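Local coordinates for S-adenosylmethionine:tRNA ribosyltransferase-isomerase (Thermotoga maritima, PDB 1VKY), which probably transfers and isomerizes the ribose moiety of S-adenosylmethionine onto the 7-aminomethyl group of preQ1-tRNA, giving epoxyqueuosine-tRNA, at residues R39-H44 against D342-L347; I50-F55 against V331-R336; R255-G260 against A298-F303; F291-V296 against V314-G319. All blocks are in the same frame, centred on the assembly; numbering follows the deposited sequence.

Contact 1 (R39-H44 against D342-L347); sequences RLMVLH and DAMLIL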
loop_
_atom_site.group_PDB
_atom_site.type_symbol
_atom_site.label_atom_id
_atom_site.label_comp_id
_atom_site.label_asym_id
_atom_site.label_seq_id
_atom_site.Cartn_x
_atom_site.Cartn_y
_atom_site.Cartn_z
ATOM N N ARG B 39 11.688 5.683 10.686
ATOM C CA ARG B 39 11.885 6.021 12.094
ATOM C C ARG B 39 11.598 4.793 12.951
ATOM O O ARG B 39 10.869 3.902 12.524
ATOM C CB ARG B 39 10.990 7.180 12.513
ATOM C CG ARG B 39 11.276 8.389 11.694
ATOM C CD ARG B 39 10.469 9.608 12.069
ATOM N NE ARG B 39 10.999 10.148 13.287
ATOM C CZ ARG B 39 10.636 11.295 13.824
ATOM N NH1 ARG B 39 9.715 12.056 13.240
ATOM N NH2 ARG B 39 11.205 11.671 14.970
ATOM N N LEU B 40 12.266 4.715 14.102
ATOM C CA LEU B 40 12.065 3.650 15.093
ATOM C C LEU B 40 11.963 4.327 16.435
ATOM O O LEU B 40 12.965 4.846 16.929
ATOM C CB LEU B 40 13.255 2.663 15.108
ATOM C CG LEU B 40 13.269 1.515 16.134
ATOM C CD1 LEU B 40 12.156 0.529 15.852
ATOM C CD2 LEU B 40 14.586 0.779 16.209
ATOM N N MET B 41 10.778 4.290 17.037
ATOM C CA MET B 41 10.604 4.699 18.420
ATOM C C MET B 41 10.890 3.482 19.312
ATOM O O MET B 41 10.337 2.425 19.105
ATOM C CB MET B 41 9.175 5.178 18.689
ATOM C CG MET B 41 9.013 5.807 20.063
ATOM S SD MET B 41 7.392 6.526 20.361
ATOM C CE MET B 41 7.345 7.891 19.225
ATOM N N VAL B 42 11.730 3.676 20.326
ATOM C CA VAL B 42 12.082 2.617 21.250
ATOM C C VAL B 42 11.504 2.922 22.620
ATOM O O VAL B 42 11.793 3.974 23.206
ATOM C CB VAL B 42 13.612 2.452 21.343
ATOM C CG1 VAL B 42 13.968 1.291 22.229
ATOM C CG2 VAL B 42 14.222 2.219 19.936
ATOM N N LEU B 43 10.761 1.951 23.136
ATOM C CA LEU B 43 10.126 1.984 24.436
ATOM C C LEU B 43 10.788 0.974 25.390
ATOM O O LEU B 43 10.868 -0.207 25.098
ATOM C CB LEU B 43 8.632 1.639 24.289
ATOM C CG LEU B 43 7.694 2.819 23.966
ATOM C CD1 LEU B 43 8.076 3.534 22.762
ATOM C CD2 LEU B 43 6.301 2.320 23.861
ATOM N N HIS B 44 11.266 1.483 26.522
ATOM C CA HIS B 44 11.907 0.675 27.549
ATOM C C HIS B 44 10.913 0.561 28.699
ATOM O O HIS B 44 10.727 1.502 29.471
ATOM C CB HIS B 44 13.198 1.348 28.023
ATOM C CG HIS B 44 14.226 1.551 26.949
ATOM N ND1 HIS B 44 15.241 0.653 26.715
ATOM C CD2 HIS B 44 14.413 2.564 26.067
ATOM C CE1 HIS B 44 16.009 1.100 25.736
ATOM N NE2 HIS B 44 15.535 2.261 25.333
ATOM N N ASP B 342 6.265 4.132 10.088
ATOM C CA ASP B 342 7.435 3.928 10.888
ATOM C C ASP B 342 7.224 2.707 11.827
ATOM O O ASP B 342 6.182 2.039 11.779
ATOM C CB ASP B 342 7.732 5.201 11.684
ATOM C CG ASP B 342 8.136 6.338 10.791
ATOM O OD1 ASP B 342 8.934 6.094 9.872
ATOM O OD2 ASP B 342 7.710 7.490 10.951
ATOM N N ALA B 343 8.225 2.432 12.648
ATOM C CA ALA B 343 8.207 1.293 13.567
ATOM C C ALA B 343 8.443 1.678 15.038
ATOM O O ALA B 343 8.980 2.736 15.349
ATOM C CB ALA B 343 9.234 0.306 13.172
ATOM N N MET B 344 8.037 0.756 15.917
ATOM C CA MET B 344 8.249 0.812 17.372
ATOM C C MET B 344 8.923 -0.499 17.814
ATOM O O MET B 344 8.524 -1.586 17.355
ATOM C CB MET B 344 6.887 0.945 18.044
ATOM C CG MET B 344 6.903 0.952 19.535
ATOM S SD MET B 344 5.238 1.164 20.185
ATOM C CE MET B 344 5.043 2.979 20.099
ATOM N N LEU B 345 9.959 -0.368 18.647
ATOM C CA LEU B 345 10.593 -1.472 19.396
ATOM C C LEU B 345 10.252 -1.287 20.867
ATOM O O LEU B 345 10.552 -0.232 21.462
ATOM C CB LEU B 345 12.120 -1.441 19.262
ATOM C CG LEU B 345 12.960 -2.414 20.097
ATOM C CD1 LEU B 345 12.599 -3.872 19.821
ATOM C CD2 LEU B 345 14.461 -2.183 19.898
ATOM N N ILE B 346 9.600 -2.295 21.430
ATOM C CA ILE B 346 9.273 -2.325 22.826
ATOM C C ILE B 346 10.126 -3.378 23.473
ATOM O O ILE B 346 10.023 -4.545 23.118
ATOM C CB ILE B 346 7.813 -2.623 23.057
ATOM C CG1 ILE B 346 6.945 -1.638 22.273
ATOM C CG2 ILE B 346 7.524 -2.513 24.581
ATOM C CD1 ILE B 346 5.699 -2.182 21.830
ATOM N N LEU B 347 10.977 -2.930 24.403
ATOM C CA LEU B 347 11.884 -3.809 25.202
ATOM C C LEU B 347 11.379 -4.002 26.648
ATOM O O LEU B 347 11.535 -5.087 27.232
ATOM C CB LEU B 347 13.255 -3.167 25.291
ATOM C CG LEU B 347 13.978 -3.021 23.952
ATOM C CD1 LEU B 347 15.146 -2.132 24.103
ATOM C CD2 LEU B 347 14.393 -4.387 23.441
ATOM O OXT LEU B 347 10.796 -3.097 27.274
#

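Contact 2 (I50-F55 against V331-R336); sequences IEHRIF and VKRRYR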
loop_
_atom_site.group_PDB
_atom_site.type_symbol
_atom_site.label_atom_id
_atom_site.label_comp_id
_atom_site.label_asym_id
_atom_site.label_seq_id
_atom_site.Cartn_x
_atom_site.Cartn_y
_atom_site.Cartn_z
ATOM N N ILE B 50 11.697 6.535 26.604
ATOM C CA ILE B 50 11.339 6.548 25.184
ATOM C C ILE B 50 12.482 7.196 24.390
ATOM O O ILE B 50 12.988 8.273 24.767
ATOM C CB ILE B 50 10.007 7.309 24.958
ATOM C CG1 ILE B 50 8.877 6.688 25.785
ATOM C CG2 ILE B 50 9.586 7.283 23.499
ATOM C CD1 ILE B 50 7.536 7.412 25.617
ATOM N N GLU B 51 12.878 6.561 23.294
ATOM C CA GLU B 51 13.879 7.126 22.387
ATOM C C GLU B 51 13.398 7.191 20.962
ATOM O O GLU B 51 12.535 6.418 20.522
ATOM C CB GLU B 51 15.151 6.289 22.351
ATOM C CG GLU B 51 15.818 6.003 23.667
ATOM C CD GLU B 51 17.071 5.193 23.430
ATOM O OE1 GLU B 51 17.082 3.963 23.659
ATOM O OE2 GLU B 51 18.012 5.803 22.953
ATOM N N HIS B 52 14.002 8.112 20.218
ATOM C CA HIS B 52 13.618 8.348 18.826
ATOM C C HIS B 52 14.821 8.080 17.921
ATOM O O HIS B 52 15.758 8.850 17.908
ATOM C CB HIS B 52 13.130 9.785 18.708
ATOM C CG HIS B 52 12.004 10.074 19.639
ATOM N ND1 HIS B 52 10.712 9.681 19.378
ATOM C CD2 HIS B 52 11.992 10.623 20.873
ATOM C CE1 HIS B 52 9.940 10.022 20.395
ATOM N NE2 HIS B 52 10.694 10.592 21.317
ATOM N N ARG B 53 14.759 6.978 17.169
ATOM C CA ARG B 53 15.900 6.435 16.419
ATOM C C ARG B 53 15.458 6.195 14.971
ATOM O O ARG B 53 14.365 6.629 14.581
ATOM C CB ARG B 53 16.399 5.138 17.076
ATOM C CG ARG B 53 16.834 5.374 18.530
ATOM C CD ARG B 53 18.155 6.229 18.656
ATOM N NE ARG B 53 19.063 5.225 19.052
ATOM C CZ ARG B 53 20.164 4.890 18.492
ATOM N NH1 ARG B 53 20.741 5.570 17.535
ATOM N NH2 ARG B 53 20.765 3.880 19.022
ATOM N N ILE B 54 16.356 5.576 14.206
ATOM C CA ILE B 54 16.140 5.139 12.836
ATOM C C ILE B 54 16.227 3.632 12.831
ATOM O O ILE B 54 16.991 3.067 13.612
ATOM C CB ILE B 54 17.240 5.730 11.902
ATOM C CG1 ILE B 54 17.163 7.241 11.905
ATOM C CG2 ILE B 54 17.134 5.193 10.491
ATOM C CD1 ILE B 54 15.807 7.773 11.603
ATOM N N PHE B 55 15.475 2.981 11.938
ATOM C CA PHE B 55 15.304 1.546 12.006
ATOM C C PHE B 55 16.602 0.762 12.004
ATOM O O PHE B 55 16.733 -0.212 12.748
ATOM C CB PHE B 55 14.367 0.986 10.921
ATOM C CG PHE B 55 13.847 -0.391 11.274
ATOM C CD1 PHE B 55 12.729 -0.534 12.056
ATOM C CD2 PHE B 55 14.518 -1.521 10.879
ATOM C CE1 PHE B 55 12.288 -1.800 12.420
ATOM C CE2 PHE B 55 14.098 -2.761 11.235
ATOM C CZ PHE B 55 12.984 -2.914 12.023
ATOM N N VAL B 331 2.671 11.383 17.238
ATOM C CA VAL B 331 1.870 12.361 16.483
ATOM C C VAL B 331 2.552 13.722 16.550
ATOM O O VAL B 331 2.719 14.392 15.532
ATOM C CB VAL B 331 0.396 12.415 17.008
ATOM C CG1 VAL B 331 -0.365 13.583 16.440
ATOM C CG2 VAL B 331 -0.333 11.091 16.718
ATOM N N LYS B 332 2.990 14.102 17.740
ATOM C CA LYS B 332 3.621 15.399 17.951
ATOM C C LYS B 332 4.857 15.491 17.107
ATOM O O LYS B 332 5.082 16.500 16.446
ATOM C CB LYS B 332 3.950 15.589 19.424
ATOM C CG LYS B 332 4.485 16.936 19.793
ATOM C CD LYS B 332 4.868 16.969 21.253
ATOM C CE LYS B 332 5.342 18.363 21.668
ATOM N NZ LYS B 332 5.967 18.310 23.031
ATOM N N ARG B 333 5.636 14.415 17.037
ATOM C CA ARG B 333 6.849 14.436 16.230
ATOM C C ARG B 333 6.662 14.064 14.778
ATOM O O ARG B 333 7.650 13.964 14.037
ATOM C CB ARG B 333 7.879 13.484 16.847
ATOM C CG ARG B 333 8.384 13.983 18.146
ATOM C CD ARG B 333 9.293 13.007 18.831
ATOM N NE ARG B 333 9.810 13.527 20.106
ATOM C CZ ARG B 333 11.070 13.883 20.312
ATOM N NH1 ARG B 333 11.971 13.850 19.321
ATOM N NH2 ARG B 333 11.436 14.290 21.521
ATOM N N ARG B 334 5.419 13.801 14.373
ATOM C CA ARG B 334 5.072 13.620 12.966
ATOM C C ARG B 334 5.615 12.299 12.425
ATOM O O ARG B 334 6.012 12.177 11.258
ATOM C CB ARG B 334 5.546 14.846 12.137
ATOM C CG ARG B 334 5.087 16.215 12.689
ATOM C CD ARG B 334 3.602 16.487 12.593
ATOM N NE ARG B 334 3.155 16.557 11.205
ATOM C CZ ARG B 334 1.877 16.624 10.806
ATOM N NH1 ARG B 334 0.874 16.640 11.675
ATOM N NH2 ARG B 334 1.603 16.667 9.516
ATOM N N TYR B 335 5.611 11.263 13.261
ATOM C CA TYR B 335 5.911 9.925 12.751
ATOM C C TYR B 335 4.856 9.575 11.704
ATOM O O TYR B 335 3.714 10.088 11.738
ATOM C CB TYR B 335 5.844 8.858 13.871
ATOM C CG TYR B 335 7.092 8.709 14.696
ATOM C CD1 TYR B 335 7.546 9.738 15.507
ATOM C CD2 TYR B 335 7.832 7.510 14.673
ATOM C CE1 TYR B 335 8.714 9.584 16.300
ATOM C CE2 TYR B 335 8.981 7.345 15.459
ATOM C CZ TYR B 335 9.426 8.385 16.263
ATOM O OH TYR B 335 10.580 8.169 17.042
ATOM N N ARG B 336 5.195 8.621 10.861
ATOM C CA ARG B 336 4.234 8.056 9.935
ATOM C C ARG B 336 3.668 6.740 10.453
ATOM O O ARG B 336 4.406 5.913 11.048
ATOM C CB ARG B 336 4.881 7.833 8.590
ATOM C CG ARG B 336 5.419 9.102 7.912
ATOM C CD ARG B 336 6.314 8.774 6.720
ATOM N NE ARG B 336 7.258 7.711 7.082
ATOM C CZ ARG B 336 7.369 6.504 6.510
ATOM N NH1 ARG B 336 6.611 6.141 5.453
ATOM N NH2 ARG B 336 8.279 5.650 7.014
HETATM O O HOH W 1 12.560 8.569 15.470
#

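Contact 3 (R255-G260 against A298-F303); sequences RIVAVG and ALVTNF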
loop_
_atom_site.group_PDB
_atom_site.type_symbol
_atom_site.label_atom_id
_atom_site.label_comp_id
_atom_site.label_asym_id
_atom_site.label_seq_id
_atom_site.Cartn_x
_atom_site.Cartn_y
_atom_site.Cartn_z
ATOM N N ARG B 255 16.819 -13.022 24.567
ATOM C CA ARG B 255 15.451 -12.575 24.303
ATOM C C ARG B 255 14.843 -13.153 23.031
ATOM O O ARG B 255 15.511 -13.238 22.000
ATOM C CB ARG B 255 15.412 -11.080 24.217
ATOM C CG ARG B 255 15.528 -10.437 25.595
ATOM C CD ARG B 255 15.747 -8.989 25.530
ATOM N NE ARG B 255 16.906 -8.700 24.690
ATOM C CZ ARG B 255 17.457 -7.508 24.592
ATOM N NH1 ARG B 255 16.957 -6.514 25.300
ATOM N NH2 ARG B 255 18.504 -7.316 23.791
ATOM N N ILE B 256 13.569 -13.517 23.136
ATOM C CA ILE B 256 12.699 -13.772 21.989
ATOM C C ILE B 256 12.012 -12.452 21.591
ATOM O O ILE B 256 11.225 -11.854 22.341
ATOM C CB ILE B 256 11.678 -14.856 22.320
ATOM C CG1 ILE B 256 12.386 -16.176 22.635
ATOM C CG2 ILE B 256 10.664 -15.055 21.171
ATOM C CD1 ILE B 256 11.496 -17.116 23.387
ATOM N N VAL B 257 12.396 -11.968 20.423
ATOM C CA VAL B 257 11.940 -10.737 19.894
ATOM C C VAL B 257 10.963 -11.056 18.778
ATOM O O VAL B 257 11.359 -11.500 17.700
ATOM C CB VAL B 257 13.124 -9.856 19.369
ATOM C CG1 VAL B 257 12.620 -8.464 18.958
ATOM C CG2 VAL B 257 14.245 -9.709 20.431
ATOM N N ALA B 258 9.685 -10.784 19.009
ATOM C CA ALA B 258 8.686 -11.015 17.973
ATOM C C ALA B 258 8.693 -9.861 17.007
ATOM O O ALA B 258 8.742 -8.708 17.409
ATOM C CB ALA B 258 7.315 -11.197 18.564
ATOM N N VAL B 259 8.619 -10.180 15.715
ATOM C CA VAL B 259 8.492 -9.138 14.695
ATOM C C VAL B 259 7.076 -9.183 14.154
ATOM O O VAL B 259 6.727 -10.120 13.411
ATOM C CB VAL B 259 9.514 -9.324 13.567
ATOM C CG1 VAL B 259 9.304 -8.217 12.510
ATOM C CG2 VAL B 259 10.920 -9.292 14.139
ATOM N N GLY B 260 6.262 -8.232 14.606
ATOM C CA GLY B 260 4.849 -8.129 14.200
ATOM C C GLY B 260 3.869 -8.784 15.146
ATOM O O GLY B 260 4.201 -9.745 15.804
ATOM N N ALA B 298 10.358 -9.086 23.714
ATOM C CA ALA B 298 10.437 -7.795 23.051
ATOM C C ALA B 298 9.638 -7.836 21.774
ATOM O O ALA B 298 9.337 -8.900 21.266
ATOM C CB ALA B 298 11.870 -7.431 22.779
ATOM N N LEU B 299 9.282 -6.673 21.228
ATOM C CA LEU B 299 8.307 -6.641 20.122
ATOM C C LEU B 299 8.674 -5.520 19.135
ATOM O O LEU B 299 8.856 -4.395 19.573
ATOM C CB LEU B 299 6.882 -6.423 20.659
ATOM C CG LEU B 299 5.756 -6.134 19.615
ATOM C CD1 LEU B 299 5.682 -7.280 18.648
ATOM C CD2 LEU B 299 4.441 -5.950 20.214
ATOM N N VAL B 300 8.835 -5.861 17.844
ATOM C CA VAL B 300 8.878 -4.840 16.755
ATOM C C VAL B 300 7.535 -4.829 16.020
ATOM O O VAL B 300 7.020 -5.878 15.575
ATOM C CB VAL B 300 9.979 -5.167 15.733
ATOM C CG1 VAL B 300 10.057 -4.132 14.648
ATOM C CG2 VAL B 300 11.316 -5.355 16.413
ATOM N N THR B 301 6.976 -3.643 15.865
ATOM C CA THR B 301 5.663 -3.499 15.285
ATOM C C THR B 301 5.448 -2.095 14.692
ATOM O O THR B 301 6.181 -1.168 14.983
ATOM C CB THR B 301 4.618 -3.805 16.359
ATOM O OG1 THR B 301 3.296 -3.805 15.779
ATOM C CG2 THR B 301 4.591 -2.722 17.429
ATOM N N ASN B 302 4.417 -1.961 13.862
ATOM C CA ASN B 302 4.057 -0.655 13.288
ATOM C C ASN B 302 3.283 0.180 14.270
ATOM O O ASN B 302 3.006 -0.245 15.390
ATOM C CB ASN B 302 3.261 -0.848 11.977
ATOM C CG ASN B 302 4.090 -1.518 10.856
ATOM O OD1 ASN B 302 5.318 -1.403 10.801
ATOM N ND2 ASN B 302 3.398 -2.226 9.972
ATOM N N PHE B 303 3.008 1.424 13.865
ATOM C CA PHE B 303 2.089 2.313 14.576
ATOM C C PHE B 303 0.661 2.038 14.122
ATOM O O PHE B 303 0.359 2.152 12.942
ATOM C CB PHE B 303 2.485 3.761 14.342
ATOM C CG PHE B 303 3.639 4.187 15.169
ATOM C CD1 PHE B 303 4.904 4.025 14.736
ATOM C CD2 PHE B 303 3.427 4.721 16.428
ATOM C CE1 PHE B 303 5.979 4.442 15.521
ATOM C CE2 PHE B 303 4.460 5.104 17.223
ATOM C CZ PHE B 303 5.750 4.976 16.767
#

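Contact 4 (F291-V296 against V314-G319); sequences FEFKLV and VAAFAG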
loop_
_atom_site.group_PDB
_atom_site.type_symbol
_atom_site.label_atom_id
_atom_site.label_comp_id
_atom_site.label_asym_id
_atom_site.label_seq_id
_atom_site.Cartn_x
_atom_site.Cartn_y
_atom_site.Cartn_z
ATOM N N PHE B 291 -2.075 -8.190 30.204
ATOM C CA PHE B 291 -1.783 -9.527 29.642
ATOM C C PHE B 291 -0.344 -9.910 29.968
ATOM O O PHE B 291 0.548 -9.068 29.848
ATOM C CB PHE B 291 -1.976 -9.501 28.110
ATOM C CG PHE B 291 -2.028 -10.875 27.463
ATOM C CD1 PHE B 291 -3.230 -11.533 27.283
ATOM C CD2 PHE B 291 -0.867 -11.493 27.007
ATOM C CE1 PHE B 291 -3.260 -12.798 26.685
ATOM C CE2 PHE B 291 -0.914 -12.741 26.364
ATOM C CZ PHE B 291 -2.101 -13.362 26.193
ATOM N N GLU B 292 -0.125 -11.177 30.334
ATOM C CA GLU B 292 1.198 -11.704 30.628
ATOM C C GLU B 292 1.770 -12.432 29.401
ATOM O O GLU B 292 1.214 -13.438 28.950
ATOM C CB GLU B 292 1.120 -12.719 31.771
ATOM C CG GLU B 292 2.463 -13.271 32.233
ATOM C CD GLU B 292 3.358 -12.210 32.903
ATOM O OE1 GLU B 292 2.849 -11.163 33.395
ATOM O OE2 GLU B 292 4.590 -12.431 32.933
ATOM N N PHE B 293 2.895 -11.926 28.909
ATOM C CA PHE B 293 3.532 -12.484 27.727
ATOM C C PHE B 293 4.488 -13.587 28.179
ATOM O O PHE B 293 5.467 -13.329 28.859
ATOM C CB PHE B 293 4.163 -11.373 26.911
ATOM C CG PHE B 293 3.129 -10.497 26.293
ATOM C CD1 PHE B 293 2.504 -9.489 27.050
ATOM C CD2 PHE B 293 2.705 -10.726 24.995
ATOM C CE1 PHE B 293 1.461 -8.712 26.503
ATOM C CE2 PHE B 293 1.695 -9.988 24.443
ATOM C CZ PHE B 293 1.044 -8.969 25.195
ATOM N N LYS B 294 4.150 -14.825 27.851
ATOM C CA LYS B 294 4.918 -15.980 28.264
ATOM C C LYS B 294 6.097 -16.305 27.364
ATOM O O LYS B 294 7.061 -16.953 27.783
ATOM C CB LYS B 294 3.997 -17.190 28.330
ATOM C CG LYS B 294 2.962 -17.047 29.429
ATOM C CD LYS B 294 1.980 -18.254 29.462
ATOM C CE LYS B 294 1.084 -18.208 30.729
ATOM N NZ LYS B 294 1.667 -17.463 31.929
ATOM N N LEU B 295 6.034 -15.925 26.115
ATOM C CA LEU B 295 7.124 -16.259 25.195
ATOM C C LEU B 295 7.803 -15.028 24.607
ATOM O O LEU B 295 9.015 -15.011 24.358
ATOM C CB LEU B 295 6.653 -17.166 24.053
ATOM C CG LEU B 295 6.813 -18.667 24.173
ATOM C CD1 LEU B 295 6.399 -19.356 22.931
ATOM C CD2 LEU B 295 8.245 -19.114 24.590
ATOM N N VAL B 296 7.082 -13.954 24.474
ATOM C CA VAL B 296 7.648 -12.778 23.792
ATOM C C VAL B 296 8.335 -11.816 24.774
ATOM O O VAL B 296 7.672 -11.277 25.661
ATOM C CB VAL B 296 6.536 -12.062 23.054
ATOM C CG1 VAL B 296 7.090 -10.793 22.321
ATOM C CG2 VAL B 296 5.844 -12.987 22.082
ATOM N N VAL B 314 -0.663 -4.103 21.578
ATOM C CA VAL B 314 0.573 -3.427 21.933
ATOM C C VAL B 314 0.471 -2.739 23.304
ATOM O O VAL B 314 1.424 -2.730 24.091
ATOM C CB VAL B 314 1.002 -2.421 20.830
ATOM C CG1 VAL B 314 2.206 -1.700 21.238
ATOM C CG2 VAL B 314 1.282 -3.183 19.543
ATOM N N ALA B 315 -0.692 -2.191 23.620
ATOM C CA ALA B 315 -0.923 -1.620 24.944
ATOM C C ALA B 315 -0.771 -2.690 26.034
ATOM O O ALA B 315 -0.186 -2.439 27.090
ATOM C CB ALA B 315 -2.341 -0.992 24.987
ATOM N N ALA B 316 -1.247 -3.903 25.769
ATOM C CA ALA B 316 -1.078 -4.966 26.742
ATOM C C ALA B 316 0.422 -5.214 26.894
ATOM O O ALA B 316 0.893 -5.517 27.980
ATOM C CB ALA B 316 -1.784 -6.220 26.317
ATOM N N PHE B 317 1.175 -5.123 25.802
ATOM C CA PHE B 317 2.603 -5.501 25.858
ATOM C C PHE B 317 3.455 -4.453 26.595
ATOM O O PHE B 317 4.321 -4.784 27.390
ATOM C CB PHE B 317 3.158 -5.709 24.450
ATOM C CG PHE B 317 4.518 -6.300 24.459
ATOM C CD1 PHE B 317 4.689 -7.659 24.725
ATOM C CD2 PHE B 317 5.637 -5.516 24.272
ATOM C CE1 PHE B 317 5.967 -8.218 24.795
ATOM C CE2 PHE B 317 6.945 -6.098 24.337
ATOM C CZ PHE B 317 7.067 -7.448 24.593
ATOM N N ALA B 318 3.188 -3.188 26.297
ATOM C CA ALA B 318 3.967 -2.054 26.794
ATOM C C ALA B 318 3.401 -1.419 28.056
ATOM O O ALA B 318 4.121 -0.729 28.747
ATOM C CB ALA B 318 4.062 -1.031 25.710
ATOM N N GLY B 319 2.117 -1.627 28.344
ATOM C CA GLY B 319 1.426 -0.884 29.392
ATOM C C GLY B 319 0.568 0.157 28.726
ATOM O O GLY B 319 1.060 0.894 27.887
HETATM O O HOH W 2 -0.389 -5.728 30.226
#

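Contact 1 (R39-H44 against D342-L347)
Leu-43 and Met-344 meet on one face of a parallel strand pair, where the two side chains cross obliquely, with Leu-43 CD2 4.0 Å from Met-344 SD. On the other face Leu-40 has CG anti to its backbone N (chi1 177°), and a chi2 of 66° turns CD1 to within 3.9 Å of Leu-345 CB and close to Ala-343 CB. Further along, Val-42 CG1 and the His-44 ring both touch CD1 of Leu-347; the ring and this leucine run side by side, pointing the same way. Between the faces the backbones are laced by five hydrogen bonds, from Ala-343 N to Arg-39 O (3.0 Å) through to Leu-347 N to Leu-43 O (2.8 Å). A sixth bond opens the series: Arg-39 N donates to Asp-342 OD1 at 2.9 Å, approaching from above the carboxylate plane. The same oxygen forms a salt bridge with Arg-336, while Arg-39 sends NH1 to Arg-333 O. Helix 320-332 covers Leu-43 and Met-344, and helix 309-318 packs on Ile-346. Strand 343-346 is internal to the mixed sheet, with strand 298-302 on its other side. Held by the Arg-39 N-H and the Arg-336 guanidinium, the Asp-342 carboxylate would probably stay ionised.

Contact 2 (I50-F55 against V331-R336)
His-52, on an edge strand of the mixed sheet, has the guanidinium of Arg-333 lying flat on one face; Arg-333 precedes Arg-334, whose positive phi marks the Schellman motif at the end of helix 320-332. The two flat groups are nearly parallel, planes 11° apart and centres 3.7 Å apart, although the side chains themselves cross at about a right angle. His-52 CD2 lies over the centre of the guanidinium, whereas Arg-333 NE sits above the rim of the imidazole. The arginine chain is extended from CG to NE; its CD, anti across chi2 (174°), comes over the same ring face as a CH-pi contact, 3.6 Å from the ring centroid. Arg-333 NE also forms a salt bridge with Glu-329, one turn back in the helix, which should help fix the rotation of the guanidinium.

Tyr-335 comes to the imidazole from another direction, at the edge and near its plane. The two rings meet rim to rim with planes at 58°, and His-52 ND1 and Tyr-335 OH share a hydrogen bond of 2.8 Å. Behind them Met-41 of strand 39-44 touches both side chains. The tyrosine hydroxyl has a second partner, a water 2.6 Å from Tyr-335 OH that donates to Arg-53 O at 2.8 Å.

Contact 3 (R255-G260 against A298-F303)
Val-257 and Ala-298 pair side by side at the start of a parallel strand pair in the middle of the mixed sheet, and four backbone hydrogen bonds join the two segments from there to Gly-260. Ala-298 N donates to Ile-256 O at 3.2 Å, the longest of the four and bent to 140° at the hydrogen. Ala-298 O then takes Ala-258 N, and Ala-258 O takes Val-300 N at 2.9 Å. The last bond is also the shortest, Gly-260 N to Val-300 O at 2.7 Å. CA-H...O contacts from Val-257 to Ala-298 O and from Leu-299 to Ala-258 O accompany this ladder.

Apolar contacts lie on both faces. On one, Val-257 CG1 and CG2 each lie 4.0 Å from Ala-298 CB, and Val-257 CG1 goes on to Val-300 CG2 at 4.2 Å; Val-259 CG1 approaches Val-300 CB more loosely. On the other, Leu-299 has CG anti to its backbone N (chi1 170°), and its CD1 lies 3.6 Å from Ala-258 O, with Ala-258 CB and Gly-260 O also nearby. Helix 261-270 packs over this face through Val-264, while Leu-68 of strand 67-75 touches Val-257 and Val-259.

Gly-260 occupies the N-cap position of helix 261-270 with a positive phi of 95°, where a CB would jam against the preceding carbonyl oxygen. An unidentified molecule, probably from the crystallisation liquor, lies about 4 Å from Gly-260, is hydrogen-bonded by Thr-301 OG1 and Asn-302 N, and may mark a pocket. The Gly-260 N-H is spent on Val-300 O, so the strand ladder fixes the N-cap residue just ahead of the helix.

Contact 4 (F291-V296 against V314-G319)
Phe-293 and Phe-317 meet through different first torsions: Phe-293 has CG anti to its carbonyl carbon (chi1 -69°), whereas Phe-317 has CG anti to its backbone N (chi1 -171°). The result is a T-shaped pair in which Phe-317 turns its edge to the face of Phe-293, with centroids 4.8 Å apart and planes at 80°. Phe-317 CD1 stands over the centre of the Phe-293 ring and is 3.6 Å from Phe-293 CG. The rim of Phe-293 also reaches the helix backbone, CE1 lying 3.5 Å from Phe-317 CA and close to Ala-316 O, which sits near the ring plane. The opposite face of Phe-293 is covered by Phe-291, whose CD2 lies over its centre, so this ring is enclosed between two other phenylalanines.

Smaller contacts extend the interface. Phe-291 CB meets Ala-316 CB at 3.7 Å, and Val-296 CG1 touches Phe-317 CE1, also at 3.7 Å; Val-296 O approaches the same ring at its edge, near the plane. No direct hydrogen bond joins the segments, but a water bridges them, accepting from Phe-291 N at 3.0 Å and donating to Ala-316 O at 2.6 Å.

Helix 261-270 also holds the loop 291-296: the carboxylate of Glu-268 accepts from the backbone N-H groups of Lys-294, Leu-295 and Val-296. Phe-317 has a further, cation-pi partner in Arg-45. The loop therefore packs against both helices 261-270 and 309-318, and Phe-317 of helix 309-318 also packs on Ile-346 of strand 343-346.

Contacts 1, 2 and 3 belong to one mixed sheet. Strand 39-44 lies between strands 49-54 and 343-346, and strand 298-302 joins contacts 1 and 3, whose centres are 9 Å apart, through Met-344 N to Thr-301 O (2.8 Å). Contact 2 adds the end of helix 320-332 at the sheet's edge, its centre 8 Å from that of contact 1; Tyr-335 there touches Phe-303. Contact 4 packs on one face, its Phe-317 touching Leu-299 of contact 3; the nearest atoms of contacts 4 and 2 are about 9 Å apart. The unidentified molecule is bound by contact 3, whose strand 298-302 pairs directly with strand 343-346 of contact 1.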